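Local coordinates for protein bacterial fluorinating enzyme homolog (Thermus thermophilus, PDB 2CW5) that catalyses the hydrolysis of S-adenosyl-L-methionine to adenosine and L-methionine, acting as a homotrimer without chlorinase or fluorinase activity, at the interface of chains A and B and the interface of chains A and C. Residues are numbered along the deposited sequence; one frame, centred on the assembly and turned at random. Chains: chain A/B/C, Bacterial fluorinating enzyme homolog.

Contact 1: the interface of chains A and B. Residues chain A 10, 14-15; chain B 50, 182-184.
A:Phe10 and B:Phe184 meet edge-to-face across the subunit boundary of this SAM hydrolase, both carried by loops. B:Phe184 turns its CE2-CZ edge towards A:Phe10 and touches the rim of that ring around CD1, with CE2 3.4 Å from A:Phe10 CD1. A:Phe10 CD1 lies in the plane of the B:Phe184 ring, and the two planes stand 75° apart. In both residues CG lies beside the backbone N, opposite the carbonyl carbon (chi1 -70° in A:Phe10, -52° in B:Phe184), and this swings each ring into the shared space. Next to the pair, the aliphatic chain of B:Arg183 runs extended past the backbone of A:Phe10, its CD 3.5 Å from A:Phe10 O. Beside the rings, A:Asp14 and B:Asp182 lie alongside each other and point the same way. A:Asp14 OD2 approaches B:Asp182 CB at 4.0 Å and B:Asp182 OD1 at 4.8 Å, so the like charges may raise the proton affinity of one carboxylate. The backbone N of B:Phe184 gives a weak hydrogen bond to OD2 of B:Asp182 (2.9 Å). Farther along, A:Pro15, at the start of helix 15-24, sets CG 3.8 Å from CE2 of B:Tyr50, the two side chains crossing at about a right angle. A:Asp9 and B:Asn186, likely adenosine-binding residues, lie close to these loops in sequence, so the patch joins two subunits and may contribute to an adenosine pocket between them.

Contact 2: the interface of chains A and C. Residues chain A 5, 34, 58-59; chain C 18, 21-22.
C:Ala18, C:Lys21 and C:Ala22, all with helical backbone torsions, line one face of helix 16-24, which packs against extended A:Tyr5 and A:Val34 on strands 4-8 and 33-37 and against the A:Tyr58-A:Leu59 turn. This is a helix-on-sheet contact in the SAM hydrolase / SAM-dependent halogenase family, between N-terminal domains of two subunits. A:Val34 reaches over with CG1, the methyl opposite its backbone N (chi1 176°), which sits 3.9 Å from CB of C:Ala18. The same methyl lies 4.0 Å from CD of C:Lys21, whose extended chain passes A:Val34 at a slant and carries its terminal amine, NZ, beyond it. C:Ala22 meets A:Tyr5, A:Tyr58 and A:Leu59. Its CA is 3.6 Å from OH of A:Tyr5, so the phenol end of that ring abuts the helix. Its CB lies 3.3 Å from A:Tyr58 O, a carbon contact with a backbone carbonyl, and 3.9 Å from A:Leu59 CD2. That leucine methyl also rests over one face of the A:Tyr5 ring, 3.7 Å above its plane and towards the rim, so it backs the tyrosine from within chain A.

Contact 3: the interface of chains A and C. Residues chain A 57, 61, 85-86, 102; chain C 119-120.
C:Lys119 N donates a nearly straight hydrogen bond to A:Pro57 O (2.7 Å, 169° at the hydrogen), docking a loop of one SAM hydrolase subunit on the 3-10 turn 56-58 of the next. The donor stands 17° off the carbonyl plane. From its backbone the C:Lys119 side chain passes over the same oxygen, CD coming within 3.3 Å of A:Pro57 O. Its methylenes then run beside the carboxylate of A:Glu61, the two side chains passing in opposite directions. At the end of the lysine, chi4 bends to 57°, and NZ stays 5.8 Å from A:Glu61 OE1, too far for direct contact. A:Glu61 OE2 instead pairs within its own chain with NE of A:Arg85, in a loose salt bridge of 3.8 Å, and also hangs over the rim of one face of the A:Trp86 ring. The indole presents its six-membered edge to the incoming loop, and C:Lys119 crosses it roughly at right angles, with A:Trp86 CZ2 3.6 Å from C:Lys119 CB. The backbone N of C:Ala120 lies in the indole plane at that edge. Further round, the methyl of C:Ala120 fits between A:Trp86 CH2, 3.6 Å away, and A:Leu102 CB, at 3.9 Å, on helix 97-102.

Contact 1: the interface of chains A and B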
# COMPACT_ATOMS: atom_id res chain seq x y z
N PHE A 10 9.41 1.20 -5.14
CA PHE A 10 10.20 1.08 -3.92
C PHE A 10 9.55 0.20 -2.86
O PHE A 10 10.25 -0.39 -2.04
CB PHE A 10 10.45 2.47 -3.31
CG PHE A 10 11.39 3.32 -4.11
CD1 PHE A 10 12.77 3.19 -3.95
CD2 PHE A 10 10.91 4.26 -5.02
CE1 PHE A 10 13.65 3.98 -4.70
CE2 PHE A 10 11.78 5.05 -5.77
CZ PHE A 10 13.15 4.91 -5.60
N ASP A 14 9.47 1.33 2.07
CA ASP A 14 10.72 2.04 1.86
C ASP A 14 10.58 3.45 2.39
O ASP A 14 9.60 4.14 2.11
CB ASP A 14 11.09 2.07 0.37
CG ASP A 14 12.53 2.49 0.14
OD1 ASP A 14 12.84 3.69 0.31
OD2 ASP A 14 13.35 1.62 -0.18
N PRO A 15 11.56 3.90 3.20
CA PRO A 15 11.49 5.26 3.74
C PRO A 15 11.44 6.36 2.68
O PRO A 15 11.01 7.47 2.96
CB PRO A 15 12.73 5.34 4.65
CG PRO A 15 13.66 4.30 4.10
CD PRO A 15 12.72 3.17 3.74
N TYR B 50 15.56 1.60 11.05
CA TYR B 50 16.30 2.23 9.96
C TYR B 50 15.38 3.18 9.18
O TYR B 50 15.78 4.30 8.83
CB TYR B 50 16.85 1.17 9.00
CG TYR B 50 17.18 1.77 7.66
CD1 TYR B 50 18.26 2.64 7.53
CD2 TYR B 50 16.37 1.55 6.56
CE1 TYR B 50 18.52 3.28 6.33
CE2 TYR B 50 16.61 2.20 5.35
CZ TYR B 50 17.69 3.06 5.25
OH TYR B 50 17.94 3.71 4.06
N ASP B 182 16.93 -3.27 1.18
CA ASP B 182 15.77 -2.60 0.62
C ASP B 182 15.14 -3.57 -0.38
O ASP B 182 15.67 -4.66 -0.61
CB ASP B 182 16.13 -1.24 -0.02
CG ASP B 182 16.97 -1.35 -1.28
OD1 ASP B 182 17.47 -0.30 -1.74
OD2 ASP B 182 17.14 -2.46 -1.83
N ARG B 183 14.02 -3.19 -0.98
CA ARG B 183 13.32 -4.07 -1.91
C ARG B 183 14.15 -4.51 -3.11
O ARG B 183 13.88 -5.56 -3.70
CB ARG B 183 12.04 -3.38 -2.39
CG ARG B 183 11.06 -4.32 -3.06
CD ARG B 183 9.77 -3.58 -3.35
NE ARG B 183 8.72 -4.46 -3.83
CZ ARG B 183 8.06 -4.27 -4.97
NH1 ARG B 183 8.37 -3.23 -5.74
NH2 ARG B 183 7.11 -5.12 -5.34
N PHE B 184 15.14 -3.72 -3.48
CA PHE B 184 15.98 -4.03 -4.63
C PHE B 184 17.13 -4.97 -4.28
O PHE B 184 17.86 -5.42 -5.16
CB PHE B 184 16.52 -2.74 -5.23
CG PHE B 184 15.45 -1.72 -5.52
CD1 PHE B 184 14.43 -2.01 -6.42
CD2 PHE B 184 15.45 -0.50 -4.87
CE1 PHE B 184 13.42 -1.09 -6.67
CE2 PHE B 184 14.43 0.43 -5.11
CZ PHE B 184 13.42 0.13 -6.01

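Contact 2: the interface of chains A and C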
# COMPACT_ATOMS: atom_id res chain seq x y z
N TYR A 5 -0.67 12.40 -7.24
CA TYR A 5 -0.85 10.95 -7.34
C TYR A 5 0.55 10.40 -7.47
O TYR A 5 1.29 10.74 -8.40
CB TYR A 5 -1.74 10.62 -8.53
CG TYR A 5 -3.20 10.86 -8.22
CD1 TYR A 5 -4.01 9.82 -7.78
CD2 TYR A 5 -3.75 12.14 -8.30
CE1 TYR A 5 -5.34 10.05 -7.44
CE2 TYR A 5 -5.09 12.37 -7.96
CZ TYR A 5 -5.87 11.32 -7.53
OH TYR A 5 -7.20 11.53 -7.22
N VAL A 34 -2.32 10.91 -3.02
CA VAL A 34 -2.90 9.59 -3.21
C VAL A 34 -1.88 8.67 -3.84
O VAL A 34 -1.28 9.01 -4.86
CB VAL A 34 -4.14 9.66 -4.12
CG1 VAL A 34 -4.68 8.26 -4.38
CG2 VAL A 34 -5.21 10.53 -3.48
N TYR A 58 -9.00 8.92 -15.41
CA TYR A 58 -9.87 9.17 -14.27
C TYR A 58 -9.34 10.14 -13.23
O TYR A 58 -10.03 10.46 -12.26
CB TYR A 58 -10.20 7.82 -13.61
CG TYR A 58 -10.82 6.87 -14.60
CD1 TYR A 58 -12.17 6.98 -14.94
CD2 TYR A 58 -10.05 5.91 -15.25
CE1 TYR A 58 -12.73 6.16 -15.92
CE2 TYR A 58 -10.60 5.08 -16.23
CZ TYR A 58 -11.94 5.22 -16.55
OH TYR A 58 -12.50 4.41 -17.52
N LEU A 59 -8.12 10.62 -13.42
CA LEU A 59 -7.54 11.55 -12.46
C LEU A 59 -8.04 12.96 -12.71
O LEU A 59 -8.30 13.34 -13.85
CB LEU A 59 -6.01 11.54 -12.55
CG LEU A 59 -5.32 10.18 -12.40
CD1 LEU A 59 -3.81 10.41 -12.40
CD2 LEU A 59 -5.76 9.50 -11.11
N ALA C 18 -6.45 3.74 -6.14
CA ALA C 18 -6.32 5.15 -6.48
C ALA C 18 -7.36 5.62 -7.49
O ALA C 18 -7.86 6.74 -7.39
CB ALA C 18 -4.92 5.43 -7.01
N LYS C 21 -10.57 6.18 -5.73
CA LYS C 21 -10.47 7.42 -4.97
C LYS C 21 -10.58 8.63 -5.92
O LYS C 21 -11.14 9.67 -5.55
CB LYS C 21 -9.14 7.47 -4.22
CG LYS C 21 -9.05 6.49 -3.06
CD LYS C 21 -7.71 6.62 -2.35
CE LYS C 21 -7.64 5.75 -1.12
NZ LYS C 21 -6.30 5.84 -0.47
N ALA C 22 -10.04 8.48 -7.13
CA ALA C 22 -10.10 9.56 -8.12
C ALA C 22 -11.54 9.79 -8.56
O ALA C 22 -11.98 10.93 -8.66
CB ALA C 22 -9.23 9.21 -9.33

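Contact 3: the interface of chains A and C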
# COMPACT_ATOMS: atom_id res chain seq x y z
N PRO A 57 -6.97 8.62 -17.32
CA PRO A 57 -8.29 9.12 -17.73
C PRO A 57 -9.24 9.49 -16.59
O PRO A 57 -10.17 10.27 -16.79
CB PRO A 57 -8.86 7.98 -18.58
CG PRO A 57 -7.64 7.25 -19.08
CD PRO A 57 -6.71 7.28 -17.88
N GLU A 61 -8.36 16.66 -13.64
CA GLU A 61 -7.60 17.41 -14.63
C GLU A 61 -6.58 18.27 -13.88
O GLU A 61 -6.92 18.90 -12.87
CB GLU A 61 -8.53 18.32 -15.44
CG GLU A 61 -8.37 18.17 -16.94
CD GLU A 61 -9.15 17.00 -17.49
OE1 GLU A 61 -10.39 17.09 -17.54
OE2 GLU A 61 -8.52 15.98 -17.85
N ARG A 85 -2.46 18.16 -20.08
CA ARG A 85 -3.77 18.29 -19.42
C ARG A 85 -3.54 17.91 -17.96
O ARG A 85 -4.23 18.38 -17.05
CB ARG A 85 -4.79 17.35 -20.07
CG ARG A 85 -6.12 17.31 -19.36
CD ARG A 85 -7.14 16.50 -20.16
NE ARG A 85 -7.60 17.21 -21.34
CZ ARG A 85 -8.33 16.67 -22.31
NH1 ARG A 85 -8.68 15.39 -22.24
NH2 ARG A 85 -8.70 17.40 -23.35
N TRP A 86 -2.58 17.02 -17.76
CA TRP A 86 -2.17 16.61 -16.43
C TRP A 86 -0.70 17.00 -16.35
O TRP A 86 -0.10 17.38 -17.36
CB TRP A 86 -2.33 15.10 -16.26
CG TRP A 86 -3.77 14.67 -16.19
CD1 TRP A 86 -4.57 14.66 -15.08
CD2 TRP A 86 -4.57 14.18 -17.27
NE1 TRP A 86 -5.83 14.20 -15.40
CE2 TRP A 86 -5.85 13.89 -16.74
CE3 TRP A 86 -4.33 13.95 -18.63
CZ2 TRP A 86 -6.90 13.39 -17.53
CZ3 TRP A 86 -5.38 13.45 -19.42
CH2 TRP A 86 -6.64 13.18 -18.86
N LEU A 102 -1.98 9.58 -24.45
CA LEU A 102 -3.29 10.11 -24.12
C LEU A 102 -3.21 11.63 -23.95
O LEU A 102 -4.16 12.35 -24.28
CB LEU A 102 -3.80 9.49 -22.81
CG LEU A 102 -4.03 7.97 -22.76
CD1 LEU A 102 -4.47 7.56 -21.37
CD2 LEU A 102 -5.09 7.59 -23.78
N LYS C 119 -11.54 11.03 -18.98
CA LYS C 119 -11.16 12.36 -19.45
C LYS C 119 -10.32 12.36 -20.72
O LYS C 119 -10.40 13.30 -21.53
CB LYS C 119 -10.43 13.10 -18.33
CG LYS C 119 -11.31 13.34 -17.11
CD LYS C 119 -10.50 13.46 -15.83
CE LYS C 119 -11.41 13.67 -14.63
NZ LYS C 119 -12.41 12.58 -14.49
N ALA C 120 -9.51 11.33 -20.90
CA ALA C 120 -8.69 11.22 -22.08
C ALA C 120 -9.14 9.96 -22.81
O ALA C 120 -9.63 9.02 -22.19
CB ALA C 120 -7.22 11.11 -21.70

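Contact 2 and contact 3 belong to one A-C interface, their C-alpha centres about 12 Å apart, and the 3-10 turn 56-58 joins them: A:Pro57 serves contact 3 and A:Tyr58 contact 2. Contact 1 lies on the A-B side, about 24 Å from contact 2 and 31 Å from contact 3. The start of one helix, at A:Pro15, faces chain B in contact 1, and the body of its counterpart, helix 16-24 of chain C, faces chain A in contact 2. Both meet the same kind of neighbour, so the three contacts are parts of one repeated interface that closes the homotrimer.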